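Local coordinates for protein DsbA-like disulfide oxidoreductase (Wolbachia endosymbiont of Drosophila melanogaster, PDB 6EEZ) that catalyses thiol-disulfide exchange as an atypical DsbA-like protein of the thioredoxin superfamily, a homotrimeric disulfide isomerase, at residues Q57-K63 / L178-D183; V35-L41 / T159-G165; C48-N53 / H101-K107; I67-A71 / Y96-H100. All coordinates share one frame; numbering follows the deposited sequence.

Contact 1: Q57-K63 / L178-D183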
loop_
_atom_site.group_PDB
_atom_site.type_symbol
_atom_site.label_atom_id
_atom_site.label_comp_id
_atom_site.label_asym_id
_atom_site.label_seq_id
_atom_site.Cartn_x
_atom_site.Cartn_y
_atom_site.Cartn_z
ATOM N N GLN A 57 8.121 10.787 1.578
ATOM C CA GLN A 57 9.409 11.170 2.132
ATOM C C GLN A 57 10.211 9.961 2.621
ATOM O O GLN A 57 11.423 9.909 2.420
ATOM C CB GLN A 57 9.216 12.194 3.260
ATOM C CG GLN A 57 8.793 13.560 2.730
ATOM C CD GLN A 57 8.447 14.561 3.812
ATOM O OE1 GLN A 57 8.333 14.215 4.979
ATOM N NE2 GLN A 57 8.269 15.816 3.419
ATOM N N LEU A 58 9.544 8.980 3.230
ATOM C CA LEU A 58 10.234 7.807 3.773
ATOM C C LEU A 58 10.839 6.983 2.652
ATOM O O LEU A 58 11.944 6.458 2.781
ATOM C CB LEU A 58 9.281 6.949 4.595
ATOM C CG LEU A 58 9.939 5.968 5.572
ATOM C CD1 LEU A 58 10.634 6.734 6.709
ATOM C CD2 LEU A 58 8.882 4.974 6.118
ATOM N N ILE A 59 10.098 6.886 1.549
ATOM C CA ILE A 59 10.585 6.255 0.325
ATOM C C ILE A 59 11.778 7.042 -0.277
ATOM O O ILE A 59 12.791 6.448 -0.649
ATOM C CB ILE A 59 9.404 6.105 -0.691
ATOM C CG1 ILE A 59 8.432 5.014 -0.199
ATOM C CG2 ILE A 59 9.883 5.734 -2.067
ATOM C CD1 ILE A 59 7.206 4.829 -1.059
ATOM N N ASN A 60 11.687 8.371 -0.326
ATOM C CA ASN A 60 12.697 9.184 -1.010
ATOM C C ASN A 60 13.996 9.277 -0.204
ATOM O O ASN A 60 15.056 9.493 -0.782
ATOM C CB ASN A 60 12.146 10.590 -1.312
ATOM C CG ASN A 60 13.012 11.369 -2.298
ATOM O OD1 ASN A 60 13.547 10.801 -3.265
ATOM N ND2 ASN A 60 13.158 12.679 -2.062
ATOM N N ASP A 61 13.920 9.106 1.116
ATOM C CA ASP A 61 15.124 8.909 1.950
ATOM C C ASP A 61 16.136 7.903 1.362
ATOM O O ASP A 61 17.327 7.994 1.633
ATOM C CB ASP A 61 14.737 8.420 3.351
ATOM C CG ASP A 61 14.047 9.481 4.176
ATOM O OD1 ASP A 61 13.903 10.620 3.682
ATOM O OD2 ASP A 61 13.652 9.167 5.321
ATOM N N GLY A 62 15.650 6.927 0.593
ATOM C CA GLY A 62 16.512 6.081 -0.222
ATOM C C GLY A 62 16.957 4.775 0.430
ATOM O O GLY A 62 17.687 3.986 -0.173
ATOM N N LYS A 63 16.515 4.534 1.655
ATOM C CA LYS A 63 17.097 3.461 2.456
ATOM C C LYS A 63 16.339 2.136 2.407
ATOM O O LYS A 63 16.885 1.100 2.781
ATOM C CB LYS A 63 17.224 3.932 3.906
ATOM C CG LYS A 63 18.176 5.106 4.048
ATOM C CD LYS A 63 18.499 5.393 5.486
ATOM C CE LYS A 63 19.608 6.427 5.577
ATOM N NZ LYS A 63 19.722 6.981 6.952
ATOM N N LEU A 178 9.234 6.371 12.384
ATOM C CA LEU A 178 9.529 5.499 11.271
ATOM C C LEU A 178 10.989 5.639 10.840
ATOM O O LEU A 178 11.653 4.644 10.569
ATOM C CB LEU A 178 8.596 5.801 10.104
ATOM C CG LEU A 178 7.091 5.677 10.388
ATOM C CD1 LEU A 178 6.340 5.963 9.095
ATOM C CD2 LEU A 178 6.652 4.295 10.957
ATOM N N ARG A 179 11.508 6.863 10.819
ATOM C CA ARG A 179 12.885 7.089 10.354
ATOM C C ARG A 179 13.940 6.493 11.297
ATOM O O ARG A 179 14.953 5.966 10.842
ATOM C CB ARG A 179 13.158 8.595 10.163
ATOM C CG ARG A 179 12.681 9.135 8.812
ATOM C CD ARG A 179 12.947 10.621 8.643
ATOM N NE ARG A 179 12.728 11.051 7.254
ATOM C CZ ARG A 179 12.587 12.321 6.870
ATOM N NH1 ARG A 179 12.633 13.293 7.768
ATOM N NH2 ARG A 179 12.380 12.612 5.592
ATOM N N LYS A 180 13.702 6.602 12.598
ATOM C CA LYS A 180 14.588 6.035 13.603
ATOM C C LYS A 180 14.611 4.498 13.511
ATOM O O LYS A 180 15.670 3.879 13.620
ATOM C CB LYS A 180 14.151 6.497 15.004
ATOM C CG LYS A 180 14.930 5.868 16.169
ATOM C CD LYS A 180 14.619 6.530 17.519
ATOM C CE LYS A 180 14.036 5.524 18.531
ATOM N NZ LYS A 180 14.097 6.014 19.948
ATOM N N LYS A 181 13.445 3.883 13.308
ATOM C CA LYS A 181 13.386 2.436 13.147
ATOM C C LYS A 181 14.133 2.005 11.897
ATOM O O LYS A 181 14.894 1.043 11.925
ATOM C CB LYS A 181 11.944 1.947 13.078
ATOM C CG LYS A 181 11.812 0.439 12.885
ATOM C CD LYS A 181 12.217 -0.360 14.110
ATOM C CE LYS A 181 12.118 -1.852 13.804
ATOM N NZ LYS A 181 12.265 -2.800 14.959
ATOM N N VAL A 182 13.913 2.712 10.797
ATOM C CA VAL A 182 14.658 2.445 9.564
ATOM C C VAL A 182 16.168 2.567 9.748
ATOM O O VAL A 182 16.921 1.783 9.190
ATOM C CB VAL A 182 14.242 3.399 8.444
ATOM C CG1 VAL A 182 15.255 3.348 7.271
ATOM C CG2 VAL A 182 12.859 3.067 7.972
ATOM N N ASP A 183 16.616 3.564 10.498
ATOM C CA ASP A 183 18.055 3.783 10.685
ATOM C C ASP A 183 18.641 2.711 11.583
ATOM O O ASP A 183 19.736 2.206 11.344
ATOM C CB ASP A 183 18.338 5.162 11.291
ATOM C CG ASP A 183 18.380 6.252 10.261
ATOM O OD1 ASP A 183 18.109 5.958 9.075
ATOM O OD2 ASP A 183 18.703 7.404 10.633
#

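Contact 2: V35-L41 / T159-G165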
loop_
_atom_site.group_PDB
_atom_site.type_symbol
_atom_site.label_atom_id
_atom_site.label_comp_id
_atom_site.label_asym_id
_atom_site.label_seq_id
_atom_site.Cartn_x
_atom_site.Cartn_y
_atom_site.Cartn_z
ATOM N N VAL A 35 16.010 -3.666 4.363
ATOM C CA VAL A 35 15.058 -2.958 5.203
ATOM C C VAL A 35 13.799 -2.673 4.400
ATOM O O VAL A 35 13.732 -1.706 3.642
ATOM C CB VAL A 35 15.646 -1.649 5.748
ATOM C CG1 VAL A 35 14.674 -0.986 6.719
ATOM C CG2 VAL A 35 16.983 -1.925 6.431
ATOM N N ILE A 36 12.808 -3.530 4.582
ATOM C CA ILE A 36 11.619 -3.540 3.763
ATOM C C ILE A 36 10.410 -3.074 4.569
ATOM O O ILE A 36 10.087 -3.644 5.616
ATOM C CB ILE A 36 11.381 -4.955 3.206
ATOM C CG1 ILE A 36 12.610 -5.396 2.399
ATOM C CG2 ILE A 36 10.110 -5.037 2.391
ATOM C CD1 ILE A 36 12.580 -6.825 1.970
ATOM N N ALA A 37 9.763 -2.020 4.092
ATOM C CA ALA A 37 8.536 -1.549 4.704
ATOM C C ALA A 37 7.352 -2.076 3.903
ATOM O O ALA A 37 7.438 -2.191 2.681
ATOM C CB ALA A 37 8.524 -0.041 4.763
ATOM N N VAL A 38 6.259 -2.414 4.585
ATOM C CA VAL A 38 5.050 -2.888 3.920
ATOM C C VAL A 38 3.827 -2.121 4.426
ATOM O O VAL A 38 3.415 -2.273 5.583
ATOM C CB VAL A 38 4.847 -4.392 4.131
ATOM C CG1 VAL A 38 3.764 -4.902 3.214
ATOM C CG2 VAL A 38 6.171 -5.166 3.909
ATOM N N GLY A 39 3.253 -1.288 3.552
ATOM C CA GLY A 39 2.202 -0.357 3.948
ATOM C C GLY A 39 0.845 -0.887 3.537
ATOM O O GLY A 39 0.707 -1.405 2.431
ATOM N N PHE A 40 -0.129 -0.794 4.447
ATOM C CA PHE A 40 -1.511 -1.254 4.203
ATOM C C PHE A 40 -2.470 -0.076 4.263
ATOM O O PHE A 40 -2.595 0.553 5.305
ATOM C CB PHE A 40 -1.927 -2.317 5.224
ATOM C CG PHE A 40 -1.144 -3.601 5.131
ATOM C CD1 PHE A 40 0.102 -3.707 5.719
ATOM C CD2 PHE A 40 -1.663 -4.700 4.458
ATOM C CE1 PHE A 40 0.821 -4.890 5.652
ATOM C CE2 PHE A 40 -0.960 -5.872 4.373
ATOM C CZ PHE A 40 0.297 -5.975 4.982
ATOM N N LEU A 41 -3.145 0.203 3.144
ATOM C CA LEU A 41 -3.918 1.442 2.955
ATOM C C LEU A 41 -5.263 1.217 2.248
ATOM O O LEU A 41 -5.402 0.346 1.399
ATOM C CB LEU A 41 -3.092 2.466 2.147
ATOM C CG LEU A 41 -2.243 3.474 2.950
ATOM C CD1 LEU A 41 -0.974 2.883 3.698
ATOM C CD2 LEU A 41 -1.832 4.638 2.049
ATOM N N THR A 159 -7.218 0.394 8.780
ATOM C CA THR A 159 -6.074 1.052 8.138
ATOM C C THR A 159 -5.926 2.505 8.617
ATOM O O THR A 159 -6.883 3.105 9.111
ATOM C CB THR A 159 -6.195 1.045 6.577
ATOM O OG1 THR A 159 -7.382 1.725 6.167
ATOM C CG2 THR A 159 -6.239 -0.371 6.060
ATOM N N PRO A 160 -4.723 3.079 8.449
ATOM C CA PRO A 160 -3.546 2.415 7.874
ATOM C C PRO A 160 -2.729 1.713 8.932
ATOM O O PRO A 160 -2.922 1.988 10.114
ATOM C CB PRO A 160 -2.744 3.570 7.289
ATOM C CG PRO A 160 -2.978 4.661 8.285
ATOM C CD PRO A 160 -4.415 4.482 8.770
ATOM N N PHE A 161 -1.792 0.877 8.484
ATOM C CA PHE A 161 -0.741 0.396 9.357
ATOM C C PHE A 161 0.434 0.031 8.492
ATOM O O PHE A 161 0.276 -0.182 7.278
ATOM C CB PHE A 161 -1.190 -0.791 10.252
ATOM C CG PHE A 161 -1.478 -2.075 9.516
ATOM C CD1 PHE A 161 -0.484 -3.014 9.323
ATOM C CD2 PHE A 161 -2.758 -2.383 9.096
ATOM C CE1 PHE A 161 -0.747 -4.216 8.684
ATOM C CE2 PHE A 161 -3.025 -3.587 8.457
ATOM C CZ PHE A 161 -2.022 -4.501 8.255
ATOM N N LEU A 162 1.606 0.007 9.129
ATOM C CA LEU A 162 2.868 -0.178 8.442
ATOM C C LEU A 162 3.797 -1.139 9.188
ATOM O O LEU A 162 4.077 -1.003 10.385
ATOM C CB LEU A 162 3.546 1.182 8.251
ATOM C CG LEU A 162 4.903 1.247 7.546
ATOM C CD1 LEU A 162 4.760 0.755 6.122
ATOM C CD2 LEU A 162 5.453 2.670 7.551
ATOM N N ILE A 163 4.264 -2.126 8.446
ATOM C CA ILE A 163 5.267 -3.051 8.921
ATOM C C ILE A 163 6.627 -2.623 8.442
ATOM O O ILE A 163 6.834 -2.437 7.253
ATOM C CB ILE A 163 4.994 -4.474 8.417
ATOM C CG1 ILE A 163 3.641 -4.953 8.915
ATOM C CG2 ILE A 163 6.125 -5.426 8.843
ATOM C CD1 ILE A 163 3.249 -6.311 8.329
ATOM N N ILE A 164 7.556 -2.472 9.369
ATOM C CA ILE A 164 8.967 -2.348 9.010
ATOM C C ILE A 164 9.766 -3.363 9.819
ATOM O O ILE A 164 9.786 -3.293 11.041
ATOM C CB ILE A 164 9.523 -0.941 9.304
ATOM C CG1 ILE A 164 8.642 0.149 8.677
ATOM C CG2 ILE A 164 10.944 -0.838 8.829
ATOM C CD1 ILE A 164 9.061 1.595 9.081
ATOM N N GLY A 165 10.453 -4.268 9.130
ATOM C CA GLY A 165 11.275 -5.258 9.790
ATOM C C GLY A 165 10.402 -6.173 10.650
ATOM O O GLY A 165 9.526 -6.853 10.118
#

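Contact 3: C48-N53 / H101-K107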
loop_
_atom_site.group_PDB
_atom_site.type_symbol
_atom_site.label_atom_id
_atom_site.label_comp_id
_atom_site.label_asym_id
_atom_site.label_seq_id
_atom_site.Cartn_x
_atom_site.Cartn_y
_atom_site.Cartn_z
ATOM N N CYS A 48 -5.217 7.441 6.015
ATOM C CA CYS A 48 -4.392 6.961 4.910
ATOM C C CYS A 48 -4.054 8.141 3.997
ATOM O O CYS A 48 -2.922 8.294 3.568
ATOM C CB CYS A 48 -5.088 5.848 4.110
ATOM S SG CYS A 48 -5.155 4.205 4.932
ATOM N N LYS A 49 -5.044 8.976 3.714
ATOM C CA LYS A 49 -4.835 10.167 2.898
ATOM C C LYS A 49 -3.801 11.107 3.530
ATOM O O LYS A 49 -2.968 11.662 2.834
ATOM C CB LYS A 49 -6.163 10.934 2.683
ATOM C CG LYS A 49 -7.162 10.283 1.730
ATOM C CD LYS A 49 -8.359 11.216 1.436
ATOM C CE LYS A 49 -9.398 10.550 0.538
ATOM N NZ LYS A 49 -8.819 9.916 -0.708
ATOM N N ALA A 50 -3.851 11.282 4.848
ATOM C CA ALA A 50 -3.041 12.303 5.509
ATOM C C ALA A 50 -1.550 11.945 5.605
ATOM O O ALA A 50 -0.713 12.830 5.760
ATOM C CB ALA A 50 -3.588 12.570 6.882
ATOM N N ILE A 51 -1.220 10.662 5.519
ATOM C CA ILE A 51 0.178 10.228 5.667
ATOM C C ILE A 51 0.851 10.041 4.314
ATOM O O ILE A 51 1.951 9.518 4.247
ATOM C CB ILE A 51 0.303 8.885 6.472
ATOM C CG1 ILE A 51 -0.411 7.717 5.768
ATOM C CG2 ILE A 51 -0.256 9.097 7.829
ATOM C CD1 ILE A 51 -0.062 6.265 6.347
ATOM N N LYS A 52 0.189 10.476 3.244
ATOM C CA LYS A 52 0.672 10.203 1.898
ATOM C C LYS A 52 2.082 10.779 1.692
ATOM O O LYS A 52 2.900 10.193 0.975
ATOM C CB LYS A 52 -0.311 10.760 0.856
ATOM C CG LYS A 52 -0.483 12.257 0.887
ATOM C CD LYS A 52 -1.563 12.710 -0.095
ATOM C CE LYS A 52 -1.672 14.250 -0.134
ATOM N NZ LYS A 52 -2.191 14.772 1.166
ATOM N N ASN A 53 2.371 11.889 2.367
ATOM C CA ASN A 53 3.660 12.562 2.236
ATOM C C ASN A 53 4.689 12.042 3.220
ATOM O O ASN A 53 5.891 12.208 3.014
ATOM C CB ASN A 53 3.479 14.067 2.403
ATOM C CG ASN A 53 2.901 14.706 1.162
ATOM O OD1 ASN A 53 3.208 14.291 0.039
ATOM N ND2 ASN A 53 2.045 15.715 1.345
ATOM N N HIS A 101 -0.583 8.109 -5.231
ATOM C CA HIS A 101 -0.482 9.386 -4.543
ATOM C C HIS A 101 -1.640 10.306 -4.938
ATOM O O HIS A 101 -2.172 11.057 -4.101
ATOM C CB HIS A 101 0.861 10.059 -4.851
ATOM C CG HIS A 101 1.186 11.187 -3.930
ATOM N ND1 HIS A 101 1.027 12.507 -4.287
ATOM C CD2 HIS A 101 1.639 11.192 -2.655
ATOM C CE1 HIS A 101 1.378 13.278 -3.275
ATOM N NE2 HIS A 101 1.757 12.506 -2.272
ATOM N N ALA A 102 -2.034 10.249 -6.206
ATOM C CA ALA A 102 -3.199 11.013 -6.653
ATOM C C ALA A 102 -4.467 10.516 -5.972
ATOM O O ALA A 102 -5.323 11.311 -5.623
ATOM C CB ALA A 102 -3.355 10.939 -8.165
ATOM N N ALA A 103 -4.600 9.206 -5.788
ATOM C CA ALA A 103 -5.795 8.672 -5.153
ATOM C C ALA A 103 -5.866 9.158 -3.706
ATOM O O ALA A 103 -6.932 9.555 -3.218
ATOM C CB ALA A 103 -5.806 7.164 -5.218
ATOM N N LEU A 104 -4.728 9.135 -3.025
ATOM C CA LEU A 104 -4.655 9.662 -1.669
ATOM C C LEU A 104 -4.896 11.178 -1.631
ATOM O O LEU A 104 -5.383 11.707 -0.627
ATOM C CB LEU A 104 -3.310 9.329 -1.048
ATOM C CG LEU A 104 -3.113 7.842 -0.725
ATOM C CD1 LEU A 104 -1.699 7.613 -0.158
ATOM C CD2 LEU A 104 -4.199 7.300 0.247
ATOM N N SER A 105 -4.576 11.872 -2.724
ATOM C CA SER A 105 -4.778 13.322 -2.786
ATOM C C SER A 105 -6.230 13.678 -3.143
ATOM O O SER A 105 -6.698 14.776 -2.877
ATOM C CB SER A 105 -3.814 13.943 -3.802
ATOM O OG SER A 105 -2.475 13.644 -3.451
ATOM N N HIS A 106 -6.935 12.724 -3.738
ATOM C CA HIS A 106 -8.343 12.865 -4.101
ATOM C C HIS A 106 -9.206 12.999 -2.848
ATOM O O HIS A 106 -9.441 12.015 -2.148
ATOM C CB HIS A 106 -8.754 11.652 -4.937
ATOM C CG HIS A 106 -10.163 11.683 -5.431
ATOM N ND1 HIS A 106 -11.250 11.605 -4.588
ATOM C CD2 HIS A 106 -10.663 11.728 -6.687
ATOM C CE1 HIS A 106 -12.357 11.631 -5.303
ATOM N NE2 HIS A 106 -12.030 11.710 -6.580
ATOM N N LYS A 107 -9.675 14.210 -2.562
ATOM C CA LYS A 107 -10.298 14.484 -1.266
ATOM C C LYS A 107 -11.726 13.919 -1.097
ATOM O O LYS A 107 -12.027 13.304 -0.059
ATOM C CB LYS A 107 -10.309 15.992 -1.005
ATOM C CG LYS A 107 -10.993 16.356 0.308
ATOM C CD LYS A 107 -10.649 17.763 0.789
ATOM C CE LYS A 107 -11.510 18.169 1.988
ATOM N NZ LYS A 107 -12.959 18.303 1.630
#

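Contact 4: I67-A71 / Y96-H100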
loop_
_atom_site.group_PDB
_atom_site.type_symbol
_atom_site.label_atom_id
_atom_site.label_comp_id
_atom_site.label_asym_id
_atom_site.label_seq_id
_atom_site.Cartn_x
_atom_site.Cartn_y
_atom_site.Cartn_z
ATOM N N ILE A 67 6.765 -1.717 -0.005
ATOM C CA ILE A 67 5.750 -2.491 -0.708
ATOM C C ILE A 67 4.370 -1.917 -0.383
ATOM O O ILE A 67 4.106 -1.566 0.759
ATOM C CB ILE A 67 5.828 -3.974 -0.313
ATOM C CG1 ILE A 67 7.203 -4.511 -0.671
ATOM C CG2 ILE A 67 4.722 -4.796 -0.981
ATOM C CD1 ILE A 67 7.461 -5.898 -0.181
ATOM N N PHE A 68 3.508 -1.822 -1.393
ATOM C CA PHE A 68 2.158 -1.243 -1.252
ATOM C C PHE A 68 1.114 -2.341 -1.256
ATOM O O PHE A 68 0.977 -3.079 -2.243
ATOM C CB PHE A 68 1.849 -0.259 -2.380
ATOM C CG PHE A 68 2.804 0.903 -2.454
ATOM C CD1 PHE A 68 2.648 2.009 -1.629
ATOM C CD2 PHE A 68 3.860 0.882 -3.347
ATOM C CE1 PHE A 68 3.530 3.091 -1.694
ATOM C CE2 PHE A 68 4.758 1.968 -3.425
ATOM C CZ PHE A 68 4.584 3.065 -2.582
ATOM N N ARG A 69 0.396 -2.459 -0.136
ATOM C CA ARG A 69 -0.735 -3.372 -0.044
ATOM C C ARG A 69 -2.056 -2.645 -0.033
ATOM O O ARG A 69 -2.421 -2.004 0.940
ATOM C CB ARG A 69 -0.614 -4.228 1.198
ATOM C CG ARG A 69 0.511 -5.196 1.077
ATOM C CD ARG A 69 0.309 -6.063 -0.145
ATOM N NE ARG A 69 1.009 -7.311 0.035
ATOM C CZ ARG A 69 0.469 -8.462 0.408
ATOM N NH1 ARG A 69 -0.827 -8.588 0.600
ATOM N NH2 ARG A 69 1.256 -9.507 0.540
ATOM N N ASP A 70 -2.754 -2.757 -1.153
ATOM C CA ASP A 70 -4.054 -2.142 -1.330
ATOM C C ASP A 70 -5.068 -2.997 -0.590
ATOM O O ASP A 70 -5.341 -4.126 -1.005
ATOM C CB ASP A 70 -4.386 -2.026 -2.820
ATOM C CG ASP A 70 -3.594 -0.929 -3.501
ATOM O OD1 ASP A 70 -3.846 0.258 -3.203
ATOM O OD2 ASP A 70 -2.699 -1.247 -4.307
ATOM N N ALA A 71 -5.593 -2.468 0.510
ATOM C CA ALA A 71 -6.482 -3.240 1.392
ATOM C C ALA A 71 -7.788 -2.502 1.581
ATOM O O ALA A 71 -8.067 -1.984 2.662
ATOM C CB ALA A 71 -5.822 -3.492 2.725
ATOM N N TYR A 96 2.499 3.306 -10.948
ATOM C CA TYR A 96 1.667 2.878 -9.837
ATOM C C TYR A 96 1.714 3.912 -8.710
ATOM O O TYR A 96 0.673 4.272 -8.179
ATOM C CB TYR A 96 2.068 1.502 -9.288
ATOM C CG TYR A 96 1.310 1.200 -8.016
ATOM C CD1 TYR A 96 0.050 0.638 -8.055
ATOM C CD2 TYR A 96 1.830 1.550 -6.786
ATOM C CE1 TYR A 96 -0.657 0.401 -6.908
ATOM C CE2 TYR A 96 1.139 1.322 -5.647
ATOM C CZ TYR A 96 -0.096 0.742 -5.695
ATOM O OH TYR A 96 -0.759 0.528 -4.507
ATOM N N PHE A 97 2.898 4.396 -8.345
ATOM C CA PHE A 97 2.968 5.362 -7.257
ATOM C C PHE A 97 2.216 6.656 -7.600
ATOM O O PHE A 97 1.683 7.329 -6.701
ATOM C CB PHE A 97 4.415 5.694 -6.886
ATOM C CG PHE A 97 4.529 6.645 -5.712
ATOM C CD1 PHE A 97 4.509 6.163 -4.402
ATOM C CD2 PHE A 97 4.626 8.026 -5.923
ATOM C CE1 PHE A 97 4.602 7.026 -3.329
ATOM C CE2 PHE A 97 4.706 8.901 -4.858
ATOM C CZ PHE A 97 4.702 8.404 -3.554
ATOM N N ASP A 98 2.182 7.008 -8.886
ATOM C CA ASP A 98 1.490 8.222 -9.323
ATOM C C ASP A 98 -0.013 8.094 -9.160
ATOM O O ASP A 98 -0.679 9.034 -8.729
ATOM C CB ASP A 98 1.823 8.541 -10.776
ATOM C CG ASP A 98 3.257 8.922 -10.953
ATOM O OD1 ASP A 98 3.873 9.368 -9.966
ATOM O OD2 ASP A 98 3.766 8.795 -12.078
ATOM N N PHE A 99 -0.550 6.932 -9.507
ATOM C CA PHE A 99 -1.952 6.683 -9.253
ATOM C C PHE A 99 -2.164 6.694 -7.745
ATOM O O PHE A 99 -3.065 7.358 -7.251
ATOM C CB PHE A 99 -2.413 5.359 -9.854
ATOM C CG PHE A 99 -3.879 5.122 -9.683
ATOM C CD1 PHE A 99 -4.780 5.615 -10.612
ATOM C CD2 PHE A 99 -4.367 4.466 -8.560
ATOM C CE1 PHE A 99 -6.134 5.428 -10.446
ATOM C CE2 PHE A 99 -5.728 4.274 -8.383
ATOM C CZ PHE A 99 -6.612 4.757 -9.332
ATOM N N HIS A 100 -1.310 5.970 -7.028
ATOM C CA HIS A 100 -1.386 5.855 -5.574
ATOM C C HIS A 100 -1.509 7.214 -4.901
ATOM O O HIS A 100 -2.418 7.445 -4.102
ATOM C CB HIS A 100 -0.143 5.119 -5.049
ATOM C CG HIS A 100 0.026 5.150 -3.559
ATOM N ND1 HIS A 100 -0.413 4.128 -2.738
ATOM C CD2 HIS A 100 0.617 6.054 -2.743
ATOM C CE1 HIS A 100 -0.103 4.400 -1.485
ATOM N NE2 HIS A 100 0.523 5.566 -1.455
#

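Contact 1: Q57-K63 / L178-D183
In the thioredoxin fold of this protein, the last turn of helix 52-60 and the loop after it pack beside helix 175-185, and Leu-58, Asp-61 and Lys-63 meet Leu-178, Arg-179, Val-182 and Asp-183 there. Leu-58, Leu-178 and Val-182 are buried; the aliphatic parts of Arg-179 and Lys-63 extend this apolar layer outward. Leu-58 holds CG anti to its backbone N (chi1 -161°), which brings both methyls to the second helix: CD2 lies 4.0 Å from Leu-178 CD1, and CD1 rests 3.8 Å from Arg-179 CG. The two leucine side chains cross nearly at a right angle. Farther along, Lys-63 CB touches Val-182 CG1 at 3.9 Å.

Two salt bridges run along the more exposed side. Arg-179, extended from CG to NE, grips Asp-61 side-on with two nitrogens. Arg-179 NE gives a hydrogen bond of 2.9 Å to Asp-61 OD2, and Arg-179 NH2 one of 3.2 Å to Asp-61 OD1. Both oxygens use their syn lone pairs, yet the carboxylate and guanidinium planes are 33° apart, so the fork is twisted. The second bridge is a single bond: the extended chain of Lys-63 carries NZ to 2.9 Å from Asp-183 OD1, which it meets from above the carboxylate plane.

Gly-62 is the first residue to leave helical backbone angles, with positive phi, and Lys-63 next to it points its CB toward helix 175-185. Leu-178 also packs on Leu-162 and Ile-164 of the sheet. The salt bridges are this protein's own; the two helices side by side on one face of the central sheet belong to the thioredoxin fold.

Contact 2: V35-L41 / T159-G165
Phe-40 and Phe-161 form the largest bump on this antiparallel strand pair, where strands 36-41 and 161-164 run at 165° to each other. Their rings overlap as an offset stack, with centroids 4.3 Å apart and planes tilted by 14°, although the exact ring separation is doubtful. Phe-161 holds CG between its backbone N and carbonyl carbon (chi1 68°), which lays its ring against a face of the Phe-40 ring; Phe-40 CB sits over the Phe-161 face, 3.8 Å from the ring centroid, as a CH-pi contact. Ile-163 CD1 fills the flank at 3.9 Å from Phe-40 CE1.

On the other face, Gly-39 supplies a hollow. Lacking a side chain, it lets Leu-162 CD1 come to 3.5 Å from Gly-39 CA, while Ala-37 CB packs 3.9 Å from Ile-164 CG1. The backbone fixes this register through two hydrogen-bonded pairs, Val-38 with Ile-163 and Phe-40 with Phe-161; the bond from Val-38 N to Ile-163 O is 2.7 Å long. Pro-160, preceded by a cis peptide as in thioredoxin relatives, places CB 4.1 Å from Leu-41 CD1.

Helix 137-154 covers the phenylalanine face through Leu-150, Val-151 and Leu-154, strand 65-70 flanks strand 36-41, and Cys-48 of helix 46-50, in the modelled conformer, abuts Leu-41 and Pro-160.

Contact 3: C48-N53 / H101-K107
Apolar packing centres on Leu-104, whose branches spread against Cys-48 and Lys-52. CD2 of Leu-104 lies 3.7 Å from the carbonyl O of Cys-48, while CD1 of Leu-104 rests 3.6 Å from Lys-52 CB. The Lys-52 chain slides past the leucine in the opposite direction: with CG set between its backbone N and carbonyl carbon (chi1 63°), it lies along helix 96-105, and its CE reaches to 3.5 Å from Ser-105 OG.

Cys-48 is the second cysteine of the Cys-45/Cys-48 disulfide, a CxxC at the start of a helix as in thioredoxins. Helix 96-105 belongs to the helical part that DsbA proteins insert into that fold, so this contact joins the helix carrying the CxxC cysteines and the start of helix 52-60 to the inserted helices.

Polar contacts lie on two flanks. On one, Lys-49 bends at chi4 (-50°) so that NZ gives a hydrogen bond of 2.6 Å to the carbonyl O of His-106, just past the end of helix 96-105. The same ammonium also binds the Tyr-43 carbonyl, giving it a second backbone acceptor. On the other, His-101 NE2 donates to Asn-53 OD1 over 3.3 Å. The acceptor lies close to the imidazole plane, but the donor stands above the amide carbonyl plane rather than on a lone pair, and the two flat groups are 42° apart. Within the helix, Ser-105 OG bonds to His-101 O at 2.7 Å, from the face of that carbonyl opposite the one used by Ser-105 N.

Contact 4: I67-A71 / Y96-H100
The Phe-68 ring drives from strand 65-70 in between Tyr-96 and His-100, and this is the tight part of the contact. Its CD1 edge points at the face of His-100, an edge-to-face pair with centroids 4.7 Å apart and planes at 51°. Tyr-96 takes another side, its CE2 lying 3.6 Å from Phe-68 CD2, with the rings oblique. Tyr-96 and His-100, one helical turn apart, both carry CG anti to the backbone N, which, with their CB bonds already directed at the strand, carries both rings to Phe-68.

With Phe-97 these residues make an aromatic cluster between the central thioredoxin sheet and helix 96-105, filling the space between the axes of segments 67-70 and 96-100, which approach to 11.4 Å. A polar bond closes one flank: Tyr-96 OH donates to Asp-70 OD2 at 2.6 Å, meeting it on the syn side, 23° out of the carboxylate plane. This short bond gives the buried carboxylate a partner; a weak bond also links the tyrosine hydroxyl to Tyr-43.

The looser side is at Phe-97, which is partly exposed. Phe-68 CZ meets its ring at the edge, 3.6 Å from Phe-97 CD1, but the rings are oblique and their centroids stand 6.0 Å apart, while Ile-59 and Lys-56 of helix 52-60 also touch Phe-97.

In the fold
From the N terminus, strand 36-41 comes first; its partner 161-164 lies more than a hundred residues on, so contact 2 closes a long loop across the sheet. Helices 46-50 and 52-60 follow: residues 48-53 open contact 3, and 57-63 open contact 1. Strand 65-70 then begins contact 4, whose short loop ends at helix 96-105, within that of contact 3; contact 3 closes farther along the same helix. Both lie within the span of contact 2. Contact 1, closed by helix 175-185, crosses contacts 2 and 3 but encloses contact 4. Ile-59 joins contacts 1 and 4, Leu-178 reaches contact 2, and Leu-41 meets Leu-104 between contacts 2 and 3, tying sheet, helix 46-50 and helical insertion together.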